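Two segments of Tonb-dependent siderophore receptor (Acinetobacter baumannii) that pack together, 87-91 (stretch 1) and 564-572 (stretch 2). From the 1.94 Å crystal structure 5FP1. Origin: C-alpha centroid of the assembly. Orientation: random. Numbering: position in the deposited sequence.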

ATOM      1  N   ILE A  87       7.335  -4.104   0.226  1.00 15.15           N
ATOM      2  CA  ILE A  87       7.170  -5.522   0.459  1.00 15.79           C
ATOM      3  C   ILE A  87       8.494  -6.200   0.135  1.00 18.13           C
ATOM      4  O   ILE A  87       9.063  -6.032  -0.969  1.00 17.18           O
ATOM      5  CB  ILE A  87       6.045  -6.121  -0.390  1.00 15.96           C
ATOM      6  CG1 ILE A  87       4.739  -5.347  -0.169  1.00 19.81           C
ATOM      7  CG2 ILE A  87       5.813  -7.573  -0.032  1.00 18.88           C
ATOM      8  CD1 ILE A  87       3.646  -5.780  -1.130  1.00 20.62           C
ATOM      9  N   ARG A  88       9.006  -6.921   1.119  1.00 17.96           N
ATOM     10  CA  ARG A  88      10.341  -7.529   1.042  1.00 16.89           C
ATOM     11  C   ARG A  88      11.411  -6.559   0.528  1.00 17.89           C
ATOM     12  O   ARG A  88      12.304  -6.945  -0.231  1.00 20.46           O
ATOM     13  CB  ARG A  88      10.299  -8.792   0.176  1.00 15.17           C
ATOM     14  CG  ARG A  88       9.486  -9.934   0.772  1.00 18.02           C
ATOM     15  CD  ARG A  88       9.603 -11.197  -0.096  1.00 20.33           C
ATOM     16  NE  ARG A  88       8.863 -12.320   0.483  1.00 20.14           N
ATOM     17  CZ  ARG A  88       8.760 -13.526  -0.067  1.00 21.21           C
ATOM     18  NH1 ARG A  88       9.330 -13.789  -1.227  1.00 20.91           N
ATOM     19  NH2 ARG A  88       8.047 -14.453   0.530  1.00 19.86           N
ATOM     20  N   GLY A  89      11.348  -5.299   0.960  1.00 18.03           N
ATOM     21  CA  GLY A  89      12.360  -4.329   0.583  1.00 19.05           C
ATOM     22  C   GLY A  89      12.104  -3.514  -0.674  1.00 19.19           C
ATOM     23  O   GLY A  89      12.911  -2.636  -1.029  1.00 19.09           O
ATOM     24  N   TYR A  90      11.014  -3.817  -1.385  1.00 17.46           N
ATOM     25  CA  TYR A  90      10.767  -3.205  -2.691  1.00 16.13           C
ATOM     26  C   TYR A  90       9.415  -2.498  -2.746  1.00 16.12           C
ATOM     27  O   TYR A  90       8.383  -3.037  -2.312  1.00 15.93           O
ATOM     28  CB  TYR A  90      10.901  -4.243  -3.824  1.00 15.87           C
ATOM     29  CG  TYR A  90      12.321  -4.825  -3.882  1.00 16.66           C
ATOM     30  CD1 TYR A  90      13.366  -4.090  -4.419  1.00 18.46           C
ATOM     31  CD2 TYR A  90      12.618  -6.064  -3.331  1.00 16.87           C
ATOM     32  CE1 TYR A  90      14.669  -4.574  -4.425  1.00 18.39           C
ATOM     33  CE2 TYR A  90      13.915  -6.556  -3.332  1.00 17.62           C
ATOM     34  CZ  TYR A  90      14.931  -5.824  -3.905  1.00 16.70           C
ATOM     35  OH  TYR A  90      16.243  -6.283  -3.882  1.00 17.43           O
ATOM     36  N   SER A  91       9.426  -1.281  -3.280  1.00 16.79           N
ATOM     37  CA  SER A  91       8.204  -0.475  -3.348  1.00 16.06           C
ATOM     38  C   SER A  91       7.105  -1.156  -4.137  1.00 18.02           C
ATOM     39  O   SER A  91       7.321  -1.662  -5.258  1.00 15.42           O
ATOM     40  CB  SER A  91       8.491   0.892  -3.979  1.00 18.30           C
ATOM     41  OG  SER A  91       7.273   1.523  -4.270  1.00 19.11           O
ATOM     42  N   GLU A 564      22.405  -3.454  -8.135  1.00 16.48           N
ATOM     43  CA  GLU A 564      21.936  -4.730  -7.625  1.00 15.34           C
ATOM     44  C   GLU A 564      21.602  -4.613  -6.178  1.00 15.09           C
ATOM     45  O   GLU A 564      22.311  -3.963  -5.412  1.00 19.36           O
ATOM     46  CB  GLU A 564      23.026  -5.832  -7.742  1.00 22.72           C
ATOM     47  CG  GLU A 564      23.618  -5.991  -9.115  1.00 25.20           C
ATOM     48  CD  GLU A 564      24.837  -6.915  -9.136  1.00 36.13           C
ATOM     49  OE1 GLU A 564      25.168  -7.525  -8.119  1.00 29.82           O
ATOM     50  OE2 GLU A 564      25.469  -7.025 -10.188  1.00 37.22           O
ATOM     51  N   SER A 565      20.559  -5.325  -5.768  1.00 16.68           N
ATOM     52  CA  SER A 565      20.219  -5.455  -4.375  1.00 15.36           C
ATOM     53  C   SER A 565      19.516  -6.782  -4.190  1.00 17.05           C
ATOM     54  O   SER A 565      19.025  -7.381  -5.157  1.00 16.92           O
ATOM     55  CB  SER A 565      19.318  -4.294  -3.893  1.00 17.31           C
ATOM     56  OG  SER A 565      17.997  -4.464  -4.396  1.00 17.40           O
ATOM     57  N   LYS A 566      19.488  -7.251  -2.947  1.00 16.65           N
ATOM     58  CA  LYS A 566      18.845  -8.510  -2.621  1.00 16.16           C
ATOM     59  C   LYS A 566      18.381  -8.572  -1.199  1.00 15.83           C
ATOM     60  O   LYS A 566      18.929  -7.908  -0.314  1.00 19.50           O
ATOM     61  CB  LYS A 566      19.752  -9.709  -2.888  1.00 18.79           C
ATOM     62  CG  LYS A 566      20.944  -9.794  -1.970  1.00 23.14           C
ATOM     63  CD  LYS A 566      21.655 -11.132  -2.217  1.00 28.15           C
ATOM     64  CE  LYS A 566      23.018 -11.179  -1.555  1.00 33.98           C
ATOM     65  NZ  LYS A 566      22.852 -11.771  -0.215  1.00 37.83           N
ATOM     66  N   VAL A 567      17.347  -9.387  -0.990  1.00 16.71           N
ATOM     67  CA  VAL A 567      16.809  -9.637   0.316  1.00 17.06           C
ATOM     68  C   VAL A 567      16.727 -11.153   0.512  1.00 18.25           C
ATOM     69  O   VAL A 567      15.977 -11.836  -0.202  1.00 19.73           O
ATOM     70  CB  VAL A 567      15.395  -9.007   0.496  1.00 16.95           C
ATOM     71  CG1 VAL A 567      14.849  -9.298   1.879  1.00 19.88           C
ATOM     72  CG2 VAL A 567      15.408  -7.509   0.260  1.00 19.15           C
ATOM     73  N   ASP A 568      17.523 -11.681   1.451  1.00 18.17           N
ATOM     74  CA  ASP A 568      17.435 -13.083   1.861  1.00 21.24           C
ATOM     75  C   ASP A 568      16.608 -13.160   3.130  1.00 19.05           C
ATOM     76  O   ASP A 568      16.937 -12.533   4.155  1.00 21.80           O
ATOM     77  CB  ASP A 568      18.854 -13.647   2.123  1.00 22.21           C
ATOM     78  CG  ASP A 568      19.673 -13.801   0.847  1.00 30.05           C
ATOM     79  OD1 ASP A 568      19.077 -14.109  -0.202  1.00 33.81           O
ATOM     80  OD2 ASP A 568      20.904 -13.587   0.885  1.00 29.75           O
ATOM     81  N   GLY A 569      15.527 -13.894   3.094  1.00 17.21           N
ATOM     82  CA  GLY A 569      14.586 -13.806   4.173  1.00 19.26           C
ATOM     83  C   GLY A 569      13.872 -15.071   4.542  1.00 22.14           C
ATOM     84  O   GLY A 569      13.944 -16.093   3.834  1.00 21.12           O
ATOM     85  N   PHE A 570      13.157 -14.951   5.644  1.00 19.92           N
ATOM     86  CA  PHE A 570      12.344 -16.005   6.219  1.00 21.13           C
ATOM     87  C   PHE A 570      11.033 -15.408   6.704  1.00 20.94           C
ATOM     88  O   PHE A 570      11.004 -14.329   7.325  1.00 21.54           O
ATOM     89  CB  PHE A 570      13.102 -16.643   7.388  1.00 24.12           C
ATOM     90  CG  PHE A 570      12.271 -17.568   8.212  1.00 25.51           C
ATOM     91  CD1 PHE A 570      11.840 -18.769   7.700  1.00 30.14           C
ATOM     92  CD2 PHE A 570      11.965 -17.260   9.518  1.00 34.73           C
ATOM     93  CE1 PHE A 570      11.100 -19.649   8.476  1.00 30.07           C
ATOM     94  CE2 PHE A 570      11.201 -18.119  10.292  1.00 34.98           C
ATOM     95  CZ  PHE A 570      10.767 -19.315   9.766  1.00 31.06           C
ATOM     96  N   GLU A 571       9.933 -16.087   6.414  1.00 17.25           N
ATOM     97  CA  GLU A 571       8.630 -15.633   6.863  1.00 18.15           C
ATOM     98  C   GLU A 571       7.908 -16.823   7.485  1.00 22.40           C
ATOM     99  O   GLU A 571       7.973 -17.944   6.972  1.00 22.89           O
ATOM    100  CB  GLU A 571       7.772 -15.083   5.684  1.00 20.26           C
ATOM    101  CG  GLU A 571       8.176 -13.710   5.165  1.00 24.41           C
ATOM    102  CD  GLU A 571       7.715 -13.389   3.722  1.00 24.15           C
ATOM    103  OE1 GLU A 571       7.035 -14.224   3.056  1.00 23.90           O
ATOM    104  OE2 GLU A 571       8.098 -12.306   3.240  1.00 22.94           O
ATOM    105  N   LEU A 572       7.160 -16.553   8.532  1.00 21.76           N
ATOM    106  CA  LEU A 572       6.312 -17.540   9.211  1.00 23.22           C
ATOM    107  C   LEU A 572       4.956 -16.889   9.507  1.00 25.51           C
ATOM    108  O   LEU A 572       4.891 -15.724   9.894  1.00 23.01           O
ATOM    109  CB  LEU A 572       7.005 -17.951  10.500  1.00 27.04           C
ATOM    110  CG  LEU A 572       6.594 -19.140  11.345  1.00 40.27           C
ATOM    111  CD1 LEU A 572       6.947 -20.445  10.659  1.00 41.54           C
ATOM    112  CD2 LEU A 572       7.365 -19.028  12.657  1.00 42.29           C
TER

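A tight turn is packed against one side of an extended β-strand, and a side chain takes part in every contact. Residues I87 to Y90 form a type I' β turn, closed by a reciprocal pair of backbone hydrogen bonds: Y90 N to I87 O at 3.0 Å and I87 N to Y90 O at 2.9 Å. The second stretch is strand throughout, and no backbone hydrogen bond joins it to the turn. The closest CA atoms, those of R88 and V567, remain 6.8 Å apart, leaving the gap to be bridged by side chains. Strand alternation supplies them: S565, V567 and E571 direct their CA-to-CB bonds toward the turn, whereas E564, K566 and F570 point away.

R88 reaches E571 through an almost fully extended side chain. With chi1 at m and chi2, chi3 and chi4 all near 180°, the guanidinium is carried well beyond the turn and meets the carboxylate with its edge. Two hydrogen bonds result, R88 NE to E571 OE2 at 2.9 Å and R88 NH2 to E571 OE1 at 2.7 Å, with N-H...acceptor angles of 157° and 165°. This bidentate salt bridge is complemented by the conformation of E571 (m, t, chi3 near 0°), which brings both carboxylate oxygens to the paired donors. The two charges are buried, so their mutual neutralization matters.

Y90 makes the second polar link. Its CA-to-CB bond points sideways, but the m rotamer carries the hydroxyl end nearer the strand, and the chi2 of -76° sets the plane of the ring about that direction. There Y90 OH and S565 OG form a short hydrogen bond of 2.6 Å. The p rotamer of S565 places its hydroxyl near the plane of the tyrosine ring, at its edge. Either hydroxyl could be the donor.

Between these polar contacts lies V567. The t rotamer of V567 sets V567 CG2 3.2 Å from R88 O and 4.0 Å from Y90 CE2, so one methyl group meets both the turn backbone and the tyrosine ring. V567 CG2 also lies 4.4 Å from G89 CA. An ideal CB on G89 would lie 3.0 Å from V567 CG2, a clash; moreover, at phi/psi of 91/-4° it would be jammed against the carbonyl oxygen of R88. Glycine therefore suits both the turn and the packing.

On the other side of the strand, K566 and D568 pair with each other, K566 NZ donating to D568 OD2 at 2.9 Å in a salt bridge that takes no part in binding the turn.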